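Local structure of Slr1951 protein (Synechocystis sp., 3HX1) at residues I44-H53 with V103-R111; A66-D74 with K90-T98. The protein is of unknown function but contains an FHA domain, a fold that in related proteins recognises phosphothreonine-containing peptides. All coordinates share one frame; numbering follows the deposited sequence.

Contact 1: residues I44-H53 with V103-R111; sequences IKSQFVSRIH and VMGPQVSVR
M104, a selenomethionine, sets its methyl over the centre of one face of the H53 ring. M104 CE sits 3.7 Å from the H53 ring centroid and 8° off the ring normal, a CH-pi contact. A bend at the end of the M104 chain (chi3 -61°) turns the methyl onto the ring. The same CE meets V49 CG2 at 3.3 Å. V49 CG2 also faces V108 CG1, and I44 CG2 packs against V108 CG2 at 3.3 Å. This buried side is tight and almost wholly apolar.

H53 is gripped in two directions. S50 N donates to H53 ND1 (3.2 Å) in the ring plane, and H53 NE2 bonds to G83 O. A leucine here would probably leave S50 N without its acceptor and G83 O without its donor, so the S50 loop could shift. S50 and H53 fit the S-x-x-H motif, conserved in FHA domains; in relatives its serine contacts the phosphopeptide.

The other end is solvent-exposed. P106 lies over one face of F48, Q47 CG over the opposite face. P106 is poorly ordered and its exact spacing is doubtful. F48 N donates to S46 OG, an ST turn, while G105 opens a type II turn ending at V108.

The contact bridges the two sheets: H53 leads into strand 54-58 and touches L84 of strand 84-86, while I44 and V110 rest on I16 of strand 11-18.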
loop_
_atom_site.group_PDB
_atom_site.type_symbol
_atom_site.label_atom_id
_atom_site.label_comp_id
_atom_site.label_asym_id
_atom_site.label_seq_id
_atom_site.Cartn_x
_atom_site.Cartn_y
_atom_site.Cartn_z
ATOM N N ILE A 44 1.664 6.279 -5.483
ATOM C CA ILE A 44 0.432 6.720 -4.854
ATOM C C ILE A 44 0.543 8.237 -4.885
ATOM O O ILE A 44 1.198 8.844 -4.036
ATOM C CB ILE A 44 0.291 6.250 -3.400
ATOM C CG1 ILE A 44 -0.216 4.805 -3.342
ATOM C CG2 ILE A 44 -0.744 7.111 -2.698
ATOM C CD1 ILE A 44 0.671 3.815 -3.985
ATOM N N LYS A 45 -0.092 8.829 -5.892
ATOM C CA LYS A 45 -0.070 10.265 -6.122
ATOM C C LYS A 45 -0.826 11.096 -5.093
ATOM O O LYS A 45 -2.061 11.110 -5.083
ATOM C CB LYS A 45 -0.625 10.553 -7.518
ATOM C CG LYS A 45 -0.708 12.025 -7.898
ATOM C CD LYS A 45 -1.503 12.194 -9.194
ATOM C CE LYS A 45 -1.667 13.651 -9.589
ATOM N NZ LYS A 45 -2.666 13.806 -10.690
ATOM N N SER A 46 -0.066 11.789 -4.242
ATOM C CA SER A 46 -0.601 12.672 -3.205
ATOM C C SER A 46 0.525 13.344 -2.451
ATOM O O SER A 46 1.643 12.841 -2.415
ATOM C CB SER A 46 -1.461 11.916 -2.192
ATOM O OG SER A 46 -2.047 12.831 -1.279
ATOM N N GLN A 47 0.213 14.480 -1.834
ATOM C CA GLN A 47 1.199 15.237 -1.069
ATOM C C GLN A 47 1.278 14.726 0.358
ATOM O O GLN A 47 2.241 14.996 1.067
ATOM C CB GLN A 47 0.835 16.716 -1.051
ATOM C CG GLN A 47 -0.561 17.004 -0.520
ATOM C CD GLN A 47 -0.790 18.487 -0.282
ATOM O OE1 GLN A 47 -0.347 19.328 -1.066
ATOM N NE2 GLN A 47 -1.494 18.814 0.798
ATOM N N PHE A 48 0.259 13.983 0.774
ATOM C CA PHE A 48 0.224 13.437 2.122
ATOM C C PHE A 48 0.995 12.130 2.174
ATOM O O PHE A 48 1.189 11.550 3.236
ATOM C CB PHE A 48 -1.225 13.215 2.560
ATOM C CG PHE A 48 -2.085 14.444 2.447
ATOM C CD1 PHE A 48 -1.586 15.694 2.801
ATOM C CD2 PHE A 48 -3.406 14.349 2.033
ATOM C CE1 PHE A 48 -2.392 16.824 2.754
ATOM C CE2 PHE A 48 -4.222 15.475 1.985
ATOM C CZ PHE A 48 -3.714 16.714 2.345
ATOM N N VAL A 49 1.432 11.673 1.009
ATOM C CA VAL A 49 2.195 10.442 0.907
ATOM C C VAL A 49 3.674 10.742 0.717
ATOM O O VAL A 49 4.052 11.524 -0.147
ATOM C CB VAL A 49 1.711 9.594 -0.276
ATOM C CG1 VAL A 49 2.678 8.438 -0.518
ATOM C CG2 VAL A 49 0.321 9.074 0.014
ATOM N N SER A 50 4.510 10.118 1.527
ATOM C CA SER A 50 5.950 10.327 1.420
ATOM C C SER A 50 6.468 9.778 0.088
ATOM O O SER A 50 5.783 8.994 -0.584
ATOM C CB SER A 50 6.671 9.626 2.576
ATOM O OG SER A 50 6.260 10.157 3.823
ATOM N N ARG A 51 7.673 10.193 -0.289
ATOM C CA ARG A 51 8.267 9.727 -1.536
ATOM C C ARG A 51 8.225 8.219 -1.585
ATOM O O ARG A 51 7.875 7.644 -2.616
ATOM C CB ARG A 51 9.691 10.263 -1.666
ATOM C CG ARG A 51 9.648 11.752 -1.962
ATOM C CD ARG A 51 11.004 12.401 -2.072
ATOM N NE ARG A 51 10.843 13.775 -2.527
ATOM C CZ ARG A 51 11.828 14.660 -2.612
ATOM N NH1 ARG A 51 13.061 14.312 -2.265
ATOM N NH2 ARG A 51 11.574 15.891 -3.046
ATOM N N ILE A 52 8.578 7.597 -0.461
ATOM C CA ILE A 52 8.546 6.145 -0.303
ATOM C C ILE A 52 7.875 5.983 1.056
ATOM O O ILE A 52 8.511 6.135 2.099
ATOM C CB ILE A 52 9.957 5.512 -0.239
ATOM C CG1 ILE A 52 10.745 5.806 -1.519
ATOM C CG2 ILE A 52 9.821 4.014 -0.033
ATOM C CD1 ILE A 52 10.295 5.022 -2.760
ATOM N N HIS A 53 6.581 5.682 1.025
ATOM C CA HIS A 53 5.763 5.557 2.229
ATOM C C HIS A 53 5.775 4.198 2.926
ATOM O O HIS A 53 5.633 4.120 4.147
ATOM C CB HIS A 53 4.321 5.923 1.878
ATOM C CG HIS A 53 3.525 6.412 3.044
ATOM N ND1 HIS A 53 3.323 7.754 3.297
ATOM C CD2 HIS A 53 2.871 5.737 4.025
ATOM C CE1 HIS A 53 2.573 7.887 4.380
ATOM N NE2 HIS A 53 2.286 6.678 4.838
ATOM N N VAL A 103 -5.753 3.162 4.937
ATOM C CA VAL A 103 -5.843 4.604 4.748
ATOM C C VAL A 103 -4.487 5.180 5.088
ATOM O O VAL A 103 -4.030 5.157 6.236
ATOM C CB VAL A 103 -6.941 5.217 5.619
ATOM C CG1 VAL A 103 -6.909 6.718 5.496
ATOM C CG2 VAL A 103 -8.293 4.688 5.167
HETATM N N MSE A 104 -3.852 5.704 4.053
HETATM C CA MSE A 104 -2.522 6.220 4.188
HETATM C C MSE A 104 -2.235 7.700 3.917
HETATM O O MSE A 104 -1.184 8.033 3.339
HETATM C CB MSE A 104 -1.628 5.287 3.370
HETATM C CG MSE A 104 -2.025 4.995 1.902
HETATM SE SE MSE A 104 -0.356 4.570 1.229
HETATM C CE MSE A 104 -0.045 6.345 1.780
ATOM N N GLY A 105 -3.178 8.544 4.380
ATOM C CA GLY A 105 -3.155 10.004 4.254
ATOM C C GLY A 105 -4.556 10.574 3.932
ATOM O O GLY A 105 -5.448 9.805 3.542
ATOM N N PRO A 106 -4.801 11.896 4.083
ATOM C CA PRO A 106 -6.119 12.477 3.778
ATOM C C PRO A 106 -6.500 12.187 2.323
ATOM O O PRO A 106 -5.769 12.542 1.387
ATOM C CB PRO A 106 -5.904 13.973 4.010
ATOM C CG PRO A 106 -4.863 14.003 5.098
ATOM C CD PRO A 106 -3.901 12.910 4.661
ATOM N N GLN A 107 -7.632 11.511 2.145
ATOM C CA GLN A 107 -8.154 11.198 0.814
ATOM C C GLN A 107 -7.422 10.086 0.043
ATOM O O GLN A 107 -7.746 9.823 -1.112
ATOM C CB GLN A 107 -8.167 12.472 -0.046
ATOM C CG GLN A 107 -9.298 12.529 -1.051
ATOM C CD GLN A 107 -10.623 12.830 -0.385
ATOM O OE1 GLN A 107 -10.976 12.216 0.624
ATOM N NE2 GLN A 107 -11.368 13.777 -0.944
ATOM N N VAL A 108 -6.447 9.421 0.653
ATOM C CA VAL A 108 -5.727 8.370 -0.072
ATOM C C VAL A 108 -5.656 7.032 0.660
ATOM O O VAL A 108 -5.435 6.980 1.858
ATOM C CB VAL A 108 -4.309 8.834 -0.428
ATOM C CG1 VAL A 108 -3.519 9.131 0.833
ATOM C CG2 VAL A 108 -3.626 7.777 -1.260
ATOM N N SER A 109 -5.804 5.944 -0.092
ATOM C CA SER A 109 -5.869 4.605 0.480
ATOM C C SER A 109 -5.786 3.470 -0.539
ATOM O O SER A 109 -6.085 3.673 -1.711
ATOM C CB SER A 109 -7.210 4.481 1.171
ATOM O OG SER A 109 -8.240 4.366 0.188
ATOM N N VAL A 110 -5.410 2.274 -0.078
ATOM C CA VAL A 110 -5.342 1.107 -0.948
ATOM C C VAL A 110 -6.137 -0.049 -0.359
ATOM O O VAL A 110 -5.979 -0.397 0.818
ATOM C CB VAL A 110 -3.887 0.611 -1.183
ATOM C CG1 VAL A 110 -3.052 1.709 -1.821
ATOM C CG2 VAL A 110 -3.270 0.137 0.118
ATOM N N ARG A 111 -7.009 -0.628 -1.175
ATOM C CA ARG A 111 -7.799 -1.761 -0.740
ATOM C C ARG A 111 -7.154 -2.982 -1.351
ATOM O O ARG A 111 -6.606 -2.912 -2.450
ATOM C CB ARG A 111 -9.243 -1.656 -1.226
ATOM C CG ARG A 111 -10.089 -0.646 -0.476
ATOM C CD ARG A 111 -11.572 -0.972 -0.603
ATOM N NE ARG A 111 -11.883 -2.308 -0.092
ATOM C CZ ARG A 111 -12.265 -3.331 -0.852
ATOM N NH1 ARG A 111 -12.387 -3.175 -2.165
ATOM N NH2 ARG A 111 -12.525 -4.512 -0.301
#

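Contact 2: residues A66-D74 with K90-T98; sequences AAYRIIDGD and KVQEHIIQT
The R69 guanidinium meets I95 at its edge and E93 obliquely. I95 CG1 lies in the guanidinium plane, and I95 CD1 comes within 3.4 Å of R69 NH2. E93 OE1 forms a salt bridge with R69 NH1 at 2.5 Å. The carboxylate stands nearly perpendicular to the guanidinium, with 82° between the planes, so this is not a flat two-pronged pairing. R69 sends CG away from its backbone N and then bends at chi3 (-71°), which brings the charged end across to the E93 chain. The two rings find partners outside this pair: Y68 packs edge-to-face with H12 and bonds through OH to E29 O, and H94 NE2 bonds to D100 OD2.

Strands 68-72 and 93-95 run antiparallel at the edge of one sheet of the FHA beta sandwich, at 169° and 4.6 Å between axes. I70 and H94 form the hydrogen-bonded pair. I70 N donates to H94 O at 2.9 Å in a nearly straight bond; the return bond from H94 N to I70 O is less sure. I96 N to Y68 O (3.0 Å) and D72 N to Q92 O (2.7 Å) extend the pairing beyond both ends of strand 93-95.

R69, I71, E93 and I95 share one face. There I71 CG1 runs beside E93 CB, both side chains pointing the same way. I70 and H94 occupy the other face, turned to the other sheet. I70 CG2 packs on I96 CG1 at 3.8 Å, and I70 and I96 both touch L56. I70 also reaches L84 and H94 reaches I86, both in strand 84-86.

The backbone bonds hold this register and need no particular side chain. The side chains divide the labour: an ion pair on the partly exposed face, and mainly apolar packing toward the other sheet.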
loop_
_atom_site.group_PDB
_atom_site.type_symbol
_atom_site.label_atom_id
_atom_site.label_comp_id
_atom_site.label_asym_id
_atom_site.label_seq_id
_atom_site.Cartn_x
_atom_site.Cartn_y
_atom_site.Cartn_z
ATOM N N ALA A 66 -1.220 -17.525 1.230
ATOM C CA ALA A 66 -0.115 -16.706 1.721
ATOM C C ALA A 66 -0.045 -15.382 0.955
ATOM O O ALA A 66 0.206 -15.363 -0.257
ATOM C CB ALA A 66 1.197 -17.466 1.584
ATOM N N ALA A 67 -0.248 -14.280 1.675
ATOM C CA ALA A 67 -0.251 -12.957 1.068
ATOM C C ALA A 67 0.934 -12.059 1.385
ATOM O O ALA A 67 2.019 -12.517 1.739
ATOM C CB ALA A 67 -1.545 -12.233 1.423
ATOM N N TYR A 68 0.689 -10.761 1.241
ATOM C CA TYR A 68 1.684 -9.717 1.453
ATOM C C TYR A 68 1.582 -9.069 2.821
ATOM O O TYR A 68 0.502 -8.973 3.398
ATOM C CB TYR A 68 1.506 -8.613 0.403
ATOM C CG TYR A 68 1.910 -8.991 -0.999
ATOM C CD1 TYR A 68 3.178 -8.681 -1.484
ATOM C CD2 TYR A 68 1.039 -9.686 -1.825
ATOM C CE1 TYR A 68 3.570 -9.053 -2.749
ATOM C CE2 TYR A 68 1.425 -10.069 -3.100
ATOM C CZ TYR A 68 2.692 -9.746 -3.555
ATOM O OH TYR A 68 3.069 -10.117 -4.824
ATOM N N ARG A 69 2.719 -8.612 3.326
ATOM C CA ARG A 69 2.774 -7.920 4.598
ATOM C C ARG A 69 3.212 -6.511 4.235
ATOM O O ARG A 69 4.065 -6.336 3.357
ATOM C CB ARG A 69 3.810 -8.571 5.510
ATOM C CG ARG A 69 4.242 -7.703 6.676
ATOM C CD ARG A 69 5.102 -8.473 7.676
ATOM N NE ARG A 69 4.308 -9.441 8.426
ATOM C CZ ARG A 69 4.650 -9.935 9.613
ATOM N NH1 ARG A 69 5.779 -9.555 10.196
ATOM N NH2 ARG A 69 3.851 -10.803 10.223
ATOM N N ILE A 70 2.625 -5.508 4.879
ATOM C CA ILE A 70 2.984 -4.121 4.594
ATOM C C ILE A 70 3.667 -3.502 5.812
ATOM O O ILE A 70 3.158 -3.576 6.924
ATOM C CB ILE A 70 1.740 -3.266 4.210
ATOM C CG1 ILE A 70 2.160 -1.800 4.051
ATOM C CG2 ILE A 70 0.643 -3.407 5.273
ATOM C CD1 ILE A 70 1.076 -0.869 3.560
ATOM N N ILE A 71 4.829 -2.901 5.595
ATOM C CA ILE A 71 5.579 -2.288 6.669
ATOM C C ILE A 71 5.646 -0.794 6.394
ATOM O O ILE A 71 5.802 -0.384 5.252
ATOM C CB ILE A 71 7.011 -2.873 6.733
ATOM C CG1 ILE A 71 6.951 -4.377 7.014
ATOM C CG2 ILE A 71 7.819 -2.192 7.816
ATOM C CD1 ILE A 71 7.003 -5.244 5.791
ATOM N N ASP A 72 5.517 0.020 7.437
ATOM C CA ASP A 72 5.572 1.464 7.275
ATOM C C ASP A 72 7.015 1.917 7.139
ATOM O O ASP A 72 7.915 1.322 7.733
ATOM C CB ASP A 72 4.916 2.164 8.473
ATOM C CG ASP A 72 4.969 3.685 8.368
ATOM O OD1 ASP A 72 4.410 4.257 7.403
ATOM O OD2 ASP A 72 5.576 4.314 9.261
ATOM N N GLY A 73 7.218 2.967 6.341
ATOM C CA GLY A 73 8.550 3.523 6.124
ATOM C C GLY A 73 9.237 3.057 4.854
ATOM O O GLY A 73 8.814 2.071 4.243
ATOM N N ASP A 74 10.290 3.760 4.445
ATOM C CA ASP A 74 11.018 3.375 3.226
ATOM C C ASP A 74 11.956 2.198 3.471
ATOM O O ASP A 74 11.958 1.614 4.559
ATOM C CB ASP A 74 11.806 4.555 2.626
ATOM C CG ASP A 74 12.684 5.265 3.640
ATOM O OD1 ASP A 74 13.266 4.589 4.518
ATOM O OD2 ASP A 74 12.803 6.508 3.544
ATOM N N LYS A 90 -3.285 3.473 13.707
ATOM C CA LYS A 90 -1.942 3.412 13.120
ATOM C C LYS A 90 -1.201 2.111 13.430
ATOM O O LYS A 90 -1.086 1.716 14.583
ATOM C CB LYS A 90 -1.095 4.569 13.641
ATOM C CG LYS A 90 -0.616 5.546 12.584
ATOM C CD LYS A 90 -1.726 6.480 12.135
ATOM C CE LYS A 90 -1.153 7.690 11.406
ATOM N NZ LYS A 90 -2.212 8.675 11.044
ATOM N N VAL A 91 -0.683 1.464 12.393
ATOM C CA VAL A 91 0.058 0.215 12.546
ATOM C C VAL A 91 1.441 0.325 11.901
ATOM O O VAL A 91 1.661 1.166 11.025
ATOM C CB VAL A 91 -0.682 -0.955 11.881
ATOM C CG1 VAL A 91 -2.003 -1.195 12.579
ATOM C CG2 VAL A 91 -0.899 -0.652 10.405
ATOM N N GLN A 92 2.369 -0.525 12.335
ATOM C CA GLN A 92 3.718 -0.523 11.793
ATOM C C GLN A 92 3.745 -1.455 10.602
ATOM O O GLN A 92 4.171 -1.083 9.512
ATOM C CB GLN A 92 4.709 -1.017 12.841
ATOM C CG GLN A 92 4.756 -0.159 14.066
ATOM C CD GLN A 92 4.990 1.275 13.711
ATOM O OE1 GLN A 92 5.968 1.603 13.036
ATOM N NE2 GLN A 92 4.093 2.151 14.155
ATOM N N GLU A 93 3.298 -2.680 10.840
ATOM C CA GLU A 93 3.223 -3.698 9.810
ATOM C C GLU A 93 1.907 -4.432 9.963
ATOM O O GLU A 93 1.323 -4.460 11.044
ATOM C CB GLU A 93 4.410 -4.662 9.898
ATOM C CG GLU A 93 4.711 -5.220 11.269
ATOM C CD GLU A 93 5.997 -6.032 11.281
ATOM O OE1 GLU A 93 6.036 -7.091 10.616
ATOM O OE2 GLU A 93 6.971 -5.608 11.947
ATOM N N HIS A 94 1.440 -5.035 8.880
ATOM C CA HIS A 94 0.156 -5.713 8.902
ATOM C C HIS A 94 0.098 -6.737 7.782
ATOM O O HIS A 94 0.478 -6.441 6.645
ATOM C CB HIS A 94 -0.938 -4.660 8.710
ATOM C CG HIS A 94 -2.332 -5.207 8.658
ATOM N ND1 HIS A 94 -3.077 -5.466 9.793
ATOM C CD2 HIS A 94 -3.141 -5.482 7.608
ATOM C CE1 HIS A 94 -4.283 -5.870 9.439
ATOM N NE2 HIS A 94 -4.350 -5.888 8.119
ATOM N N ILE A 95 -0.351 -7.946 8.101
ATOM C CA ILE A 95 -0.484 -8.975 7.079
ATOM C C ILE A 95 -1.815 -8.674 6.410
ATOM O O ILE A 95 -2.884 -8.902 6.986
ATOM C CB ILE A 95 -0.483 -10.393 7.683
ATOM C CG1 ILE A 95 0.891 -10.669 8.312
ATOM C CG2 ILE A 95 -0.801 -11.429 6.597
ATOM C CD1 ILE A 95 1.113 -12.111 8.727
ATOM N N ILE A 96 -1.733 -8.138 5.195
ATOM C CA ILE A 96 -2.906 -7.738 4.431
ATOM C C ILE A 96 -3.903 -8.837 4.103
ATOM O O ILE A 96 -3.596 -9.792 3.385
ATOM C CB ILE A 96 -2.491 -7.058 3.128
ATOM C CG1 ILE A 96 -1.363 -6.068 3.406
ATOM C CG2 ILE A 96 -3.683 -6.330 2.526
ATOM C CD1 ILE A 96 -0.866 -5.340 2.182
ATOM N N GLN A 97 -5.110 -8.664 4.635
ATOM C CA GLN A 97 -6.217 -9.587 4.432
ATOM C C GLN A 97 -7.142 -9.024 3.350
ATOM O O GLN A 97 -7.338 -7.810 3.262
ATOM C CB GLN A 97 -7.003 -9.744 5.734
ATOM C CG GLN A 97 -6.156 -10.087 6.954
ATOM C CD GLN A 97 -5.410 -11.400 6.805
ATOM O OE1 GLN A 97 -5.959 -12.388 6.310
ATOM N NE2 GLN A 97 -4.156 -11.422 7.249
ATOM N N THR A 98 -7.719 -9.898 2.532
ATOM C CA THR A 98 -8.614 -9.440 1.476
ATOM C C THR A 98 -9.799 -8.686 2.065
ATOM O O THR A 98 -10.557 -9.224 2.875
ATOM C CB THR A 98 -9.132 -10.622 0.627
ATOM O OG1 THR A 98 -9.916 -10.123 -0.461
ATOM C CG2 THR A 98 -9.985 -11.551 1.468
#

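Contact 1 is largely core, with an exposed end at F48 and P106. Contact 2 is more mixed, because strand 93-95 is an outermost strand of its sheet. Their chemistry differs accordingly. Contact 1 has no hydrogen bond between its segments and joins a loop to a turn and strand 109-115 by side-chain packing. Contact 2 is strand pairing, with backbone bonds and a salt bridge. Their centres are about 15 Å apart, with the middle of the chain between them. They still meet: G73 N lies 2.9 Å from H53 O, a probable hydrogen bond, and I52 packs on D74. In sequence contact 2 falls between the segments of contact 1, and both reach strand 84-86.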